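Local coordinates for Phosphoglucomutase/phosphomannomutase family protein (Burkholderia thailandensis, PDB 3UW2) that probably transfers a phosphoryl group within its sugar-phosphate substrate, as a magnesium-dependent phosphohexose mutase of the phosphoglucomutase/phosphomannomutase family, at residues T274-L288 with D380-V392. Sequence-based numbering, arbitrary orientation.
Sequences TKDGQIIYPDRQLML and DPSALLNGLPNAV. With EDO (1,2-ethanediol), chain G.
Arg284 lays its guanidinium flat against the amide of Asn390: the planes are 4° apart, and Asn390 CG sits over the centre of the group, 3.6 Å from Arg284 CZ. A bend at the third torsion swings the group round so that its edge meets the backbone carbonyls of Leu388 and Pro389. Arg284 NH2 donates nearly straight to Leu388 O at 3.0 Å, and Arg284 NE to Pro389 O at 3.0 Å. Leu388 O lies in the guanidinium plane and Pro389 O is tilted from it; both donors stand above the carbonyl planes. Two bonds plus the stack thus fix the group's rotation.

The Asn386 amide serves the turn 274-277: Asn386 ND2 donates to the syn lone pair of Asp276 OD1 at 3.0 Å, with carboxylate and amide planes 73° apart. Thr274 OG1 approaches that oxygen from its anti side, tilted out of the carboxylate plane, so two donors grip it. Nearby, Lys275 N donates to Ser382 OG (3.0 Å).

Between these polar ends, Ile280 CD1 packs on Leu385 CB at 3.9 Å, and Leu288 meets Leu384, Leu385 and Leu388. The short helical segments, 105° apart, belong to the third alpha/beta/alpha domain; helix 364-375 borders Leu288 and Leu384, helix 311-318 covers Met287 and Pro389. Turn 274-277 follows edge strand 270-273 of the sheet whose strand 259-263 lies against Ser382 and Leu385, so the contact joins these helices to that sheet.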
loop_
_atom_site.group_PDB
_atom_site.type_symbol
_atom_site.label_atom_id
_atom_site.label_comp_id
_atom_site.label_asym_id
_atom_site.label_seq_id
_atom_site.Cartn_x
_atom_site.Cartn_y
_atom_site.Cartn_z
ATOM N N THR A 274 0.506 14.192 -13.934
ATOM C CA THR A 274 0.255 15.572 -14.285
ATOM C C THR A 274 -0.397 15.743 -15.679
ATOM O O THR A 274 -0.478 14.804 -16.474
ATOM C CB THR A 274 1.551 16.425 -14.252
ATOM O OG1 THR A 274 2.428 15.965 -15.283
ATOM C CG2 THR A 274 2.234 16.282 -12.859
ATOM N N LYS A 275 -0.839 16.971 -15.938
ATOM C CA LYS A 275 -1.488 17.382 -17.151
ATOM C C LYS A 275 -0.574 17.060 -18.348
ATOM O O LYS A 275 -1.036 16.520 -19.387
ATOM C CB LYS A 275 -1.717 18.919 -17.076
ATOM C CG LYS A 275 -2.384 19.575 -18.310
ATOM C CD LYS A 275 -3.862 19.142 -18.465
ATOM C CE LYS A 275 -4.481 19.764 -19.746
ATOM N NZ LYS A 275 -5.782 19.043 -19.971
ATOM N N ASP A 276 0.703 17.421 -18.198
ATOM C CA ASP A 276 1.700 17.122 -19.203
ATOM C C ASP A 276 2.276 15.689 -19.149
ATOM O O ASP A 276 3.333 15.429 -19.761
ATOM C CB ASP A 276 2.810 18.194 -19.211
ATOM C CG ASP A 276 3.567 18.299 -17.854
ATOM O OD1 ASP A 276 3.048 17.959 -16.780
ATOM O OD2 ASP A 276 4.714 18.770 -17.890
ATOM N N GLY A 277 1.586 14.756 -18.469
ATOM C CA GLY A 277 1.956 13.353 -18.619
ATOM C C GLY A 277 3.082 12.813 -17.725
ATOM O O GLY A 277 3.657 11.735 -17.994
ATOM N N GLN A 278 3.438 13.563 -16.703
ATOM C CA GLN A 278 4.504 13.155 -15.790
ATOM C C GLN A 278 3.937 12.327 -14.648
ATOM O O GLN A 278 3.007 12.775 -13.952
ATOM C CB GLN A 278 5.225 14.381 -15.200
ATOM C CG GLN A 278 5.889 15.317 -16.213
ATOM C CD GLN A 278 6.698 14.560 -17.213
ATOM O OE1 GLN A 278 6.329 14.489 -18.382
ATOM N NE2 GLN A 278 7.767 13.941 -16.772
ATOM N N ILE A 279 4.491 11.136 -14.432
ATOM C CA ILE A 279 4.121 10.356 -13.256
ATOM C C ILE A 279 4.809 10.967 -11.999
ATOM O O ILE A 279 5.984 11.185 -12.030
ATOM C CB ILE A 279 4.550 8.879 -13.392
ATOM C CG1 ILE A 279 3.901 8.277 -14.638
ATOM C CG2 ILE A 279 4.193 8.121 -12.085
ATOM C CD1 ILE A 279 4.762 7.264 -15.356
ATOM N N ILE A 280 4.079 11.251 -10.922
ATOM C CA ILE A 280 4.695 11.759 -9.668
ATOM C C ILE A 280 4.850 10.591 -8.688
ATOM O O ILE A 280 3.850 10.058 -8.125
ATOM C CB ILE A 280 3.860 12.951 -9.056
ATOM C CG1 ILE A 280 3.528 13.986 -10.141
ATOM C CG2 ILE A 280 4.582 13.613 -7.852
ATOM C CD1 ILE A 280 4.710 14.705 -10.785
ATOM N N TYR A 281 6.086 10.094 -8.559
ATOM C CA TYR A 281 6.340 8.910 -7.716
ATOM C C TYR A 281 6.007 9.182 -6.265
ATOM O O TYR A 281 6.005 10.337 -5.828
ATOM C CB TYR A 281 7.779 8.404 -7.861
ATOM C CG TYR A 281 7.941 7.795 -9.199
ATOM C CD1 TYR A 281 8.697 8.423 -10.188
ATOM C CD2 TYR A 281 7.241 6.636 -9.526
ATOM C CE1 TYR A 281 8.783 7.891 -11.480
ATOM C CE2 TYR A 281 7.300 6.093 -10.808
ATOM C CZ TYR A 281 8.081 6.723 -11.782
ATOM O OH TYR A 281 8.151 6.172 -13.047
ATOM N N PRO A 282 5.668 8.132 -5.510
ATOM C CA PRO A 282 5.175 8.455 -4.163
ATOM C C PRO A 282 6.248 9.060 -3.251
ATOM O O PRO A 282 5.870 9.715 -2.320
ATOM C CB PRO A 282 4.693 7.102 -3.619
ATOM C CG PRO A 282 4.305 6.353 -4.886
ATOM C CD PRO A 282 5.247 6.789 -5.963
ATOM N N ASP A 283 7.563 8.888 -3.488
ATOM C CA ASP A 283 8.446 9.619 -2.599
ATOM C C ASP A 283 8.295 11.156 -2.810
ATOM O O ASP A 283 8.526 11.928 -1.838
ATOM C CB ASP A 283 9.919 9.167 -2.685
ATOM C CG ASP A 283 10.445 9.133 -4.082
ATOM O OD1 ASP A 283 9.663 9.378 -5.061
ATOM O OD2 ASP A 283 11.675 8.851 -4.194
ATOM N N ARG A 284 7.953 11.598 -4.054
ATOM C CA ARG A 284 7.729 13.058 -4.269
ATOM C C ARG A 284 6.416 13.529 -3.691
ATOM O O ARG A 284 6.335 14.593 -3.074
ATOM C CB ARG A 284 7.849 13.452 -5.730
ATOM C CG ARG A 284 9.295 13.333 -6.203
ATOM C CD ARG A 284 9.289 13.489 -7.696
ATOM N NE ARG A 284 9.448 14.873 -8.086
ATOM C CZ ARG A 284 9.024 15.337 -9.253
ATOM N NH1 ARG A 284 8.353 14.545 -10.090
ATOM N NH2 ARG A 284 9.243 16.593 -9.586
ATOM N N GLN A 285 5.380 12.718 -3.871
ATOM C CA GLN A 285 4.107 12.961 -3.183
ATOM C C GLN A 285 4.276 13.179 -1.661
ATOM O O GLN A 285 3.613 14.040 -1.081
ATOM C CB GLN A 285 3.161 11.795 -3.407
ATOM C CG GLN A 285 2.703 11.582 -4.885
ATOM C CD GLN A 285 1.727 10.392 -4.953
ATOM O OE1 GLN A 285 0.758 10.289 -4.138
ATOM N NE2 GLN A 285 2.010 9.450 -5.843
ATOM N N LEU A 286 5.015 12.301 -1.019
ATOM C CA LEU A 286 5.257 12.385 0.428
ATOM C C LEU A 286 5.928 13.706 0.816
ATOM O O LEU A 286 5.619 14.248 1.876
ATOM C CB LEU A 286 6.097 11.198 0.938
ATOM C CG LEU A 286 6.177 11.050 2.463
ATOM C CD1 LEU A 286 4.793 10.705 2.997
ATOM C CD2 LEU A 286 7.158 9.955 2.827
ATOM N N MET A 287 6.849 14.225 -0.021
ATOM C CA MET A 287 7.403 15.572 0.274
ATOM C C MET A 287 6.284 16.623 0.397
ATOM O O MET A 287 6.288 17.463 1.298
ATOM C CB MET A 287 8.489 15.958 -0.732
ATOM C CG MET A 287 9.756 15.120 -0.491
ATOM S SD MET A 287 11.276 15.474 -1.410
ATOM C CE MET A 287 10.988 14.741 -3.021
ATOM N N LEU A 288 5.276 16.533 -0.480
ATOM C CA LEU A 288 4.285 17.584 -0.541
ATOM C C LEU A 288 3.366 17.455 0.685
ATOM O O LEU A 288 2.936 18.457 1.321
ATOM C CB LEU A 288 3.496 17.450 -1.886
ATOM C CG LEU A 288 2.439 18.492 -2.236
ATOM C CD1 LEU A 288 3.101 19.800 -2.742
ATOM C CD2 LEU A 288 1.410 17.975 -3.281
ATOM N N ASP A 380 -2.162 26.187 -10.899
ATOM C CA ASP A 380 -1.559 25.174 -11.744
ATOM C C ASP A 380 -1.045 24.025 -10.935
ATOM O O ASP A 380 0.107 24.051 -10.521
ATOM C CB ASP A 380 -0.432 25.729 -12.615
ATOM C CG ASP A 380 -0.003 24.746 -13.671
ATOM O OD1 ASP A 380 -0.429 23.570 -13.607
ATOM O OD2 ASP A 380 0.740 25.145 -14.574
ATOM N N PRO A 381 -1.899 22.995 -10.693
ATOM C CA PRO A 381 -1.422 21.885 -9.848
ATOM C C PRO A 381 -0.245 21.125 -10.459
ATOM O O PRO A 381 0.611 20.651 -9.715
ATOM C CB PRO A 381 -2.655 20.932 -9.740
ATOM C CG PRO A 381 -3.836 21.756 -10.165
ATOM C CD PRO A 381 -3.336 22.892 -11.024
ATOM N N SER A 382 -0.217 20.982 -11.782
ATOM C CA SER A 382 0.893 20.286 -12.457
ATOM C C SER A 382 2.276 20.990 -12.237
ATOM O O SER A 382 3.298 20.308 -12.073
ATOM C CB SER A 382 0.596 20.099 -13.963
ATOM O OG SER A 382 -0.611 19.366 -14.111
ATOM N N ALA A 383 2.296 22.326 -12.239
ATOM C CA ALA A 383 3.549 23.097 -11.975
ATOM C C ALA A 383 4.011 22.830 -10.520
ATOM O O ALA A 383 5.194 22.566 -10.274
ATOM C CB ALA A 383 3.376 24.598 -12.268
ATOM N N LEU A 384 3.067 22.847 -9.572
ATOM C CA LEU A 384 3.348 22.511 -8.157
ATOM C C LEU A 384 3.948 21.119 -8.030
ATOM O O LEU A 384 4.973 20.940 -7.391
ATOM C CB LEU A 384 2.094 22.638 -7.292
ATOM C CG LEU A 384 2.231 22.470 -5.757
ATOM C CD1 LEU A 384 3.113 23.547 -5.121
ATOM C CD2 LEU A 384 0.894 22.436 -5.053
ATOM N N LEU A 385 3.362 20.126 -8.691
ATOM C CA LEU A 385 3.910 18.763 -8.599
ATOM C C LEU A 385 5.245 18.628 -9.326
ATOM O O LEU A 385 6.198 18.090 -8.768
ATOM C CB LEU A 385 2.935 17.736 -9.203
ATOM C CG LEU A 385 1.636 17.537 -8.372
ATOM C CD1 LEU A 385 0.607 16.857 -9.255
ATOM C CD2 LEU A 385 1.880 16.695 -7.134
ATOM N N ASN A 386 5.323 19.124 -10.554
ATOM C CA ASN A 386 6.580 19.024 -11.313
ATOM C C ASN A 386 7.752 19.719 -10.641
ATOM O O ASN A 386 8.898 19.353 -10.872
ATOM C CB ASN A 386 6.443 19.481 -12.785
ATOM C CG ASN A 386 5.612 18.476 -13.621
ATOM O OD1 ASN A 386 5.814 17.251 -13.521
ATOM N ND2 ASN A 386 4.666 18.988 -14.426
ATOM N N GLY A 387 7.471 20.744 -9.857
ATOM C CA GLY A 387 8.547 21.507 -9.277
ATOM C C GLY A 387 9.054 20.905 -7.961
ATOM O O GLY A 387 10.020 21.406 -7.431
ATOM N N LEU A 388 8.405 19.847 -7.447
ATOM C CA LEU A 388 8.967 19.068 -6.322
ATOM C C LEU A 388 10.381 18.633 -6.666
ATOM O O LEU A 388 10.690 18.512 -7.822
ATOM C CB LEU A 388 8.059 17.881 -5.990
ATOM C CG LEU A 388 6.749 18.309 -5.257
ATOM C CD1 LEU A 388 5.715 17.226 -5.408
ATOM C CD2 LEU A 388 7.045 18.519 -3.800
ATOM N N PRO A 389 11.260 18.475 -5.656
ATOM C CA PRO A 389 12.636 18.032 -5.913
ATOM C C PRO A 389 12.618 16.704 -6.697
ATOM O O PRO A 389 11.732 15.868 -6.494
ATOM C CB PRO A 389 13.198 17.785 -4.500
ATOM C CG PRO A 389 12.334 18.612 -3.559
ATOM C CD PRO A 389 11.018 18.822 -4.243
ATOM N N ASN A 390 13.632 16.490 -7.516
ATOM C CA ASN A 390 13.688 15.367 -8.451
ATOM C C ASN A 390 15.146 14.990 -8.644
ATOM O O ASN A 390 16.020 15.736 -8.196
ATOM C CB ASN A 390 13.065 15.778 -9.817
ATOM C CG ASN A 390 12.369 14.603 -10.510
ATOM O OD1 ASN A 390 12.344 13.464 -9.997
ATOM N ND2 ASN A 390 11.783 14.869 -11.662
ATOM N N ALA A 391 15.438 13.858 -9.286
ATOM C CA ALA A 391 16.855 13.432 -9.474
ATOM C C ALA A 391 16.871 12.482 -10.629
ATOM O O ALA A 391 15.854 12.182 -11.116
ATOM C CB ALA A 391 17.351 12.754 -8.211
ATOM N N VAL A 392 17.999 11.984 -11.103
ATOM C CA VAL A 392 17.885 10.952 -12.146
ATOM C C VAL A 392 17.863 9.614 -11.429
ATOM O O VAL A 392 18.461 9.502 -10.349
ATOM C CB VAL A 392 19.030 11.015 -13.206
ATOM C CG1 VAL A 392 19.202 12.430 -13.740
ATOM C CG2 VAL A 392 20.336 10.551 -12.611
HETATM C C1 EDO G . 13.980 6.599 -5.378
HETATM O O1 EDO G . 13.252 7.647 -6.029
HETATM C C2 EDO G . 14.824 5.833 -6.400
HETATM O O2 EDO G . 13.877 5.170 -7.233
HETATM O O HOH W 1 7.838 16.077 -12.573
#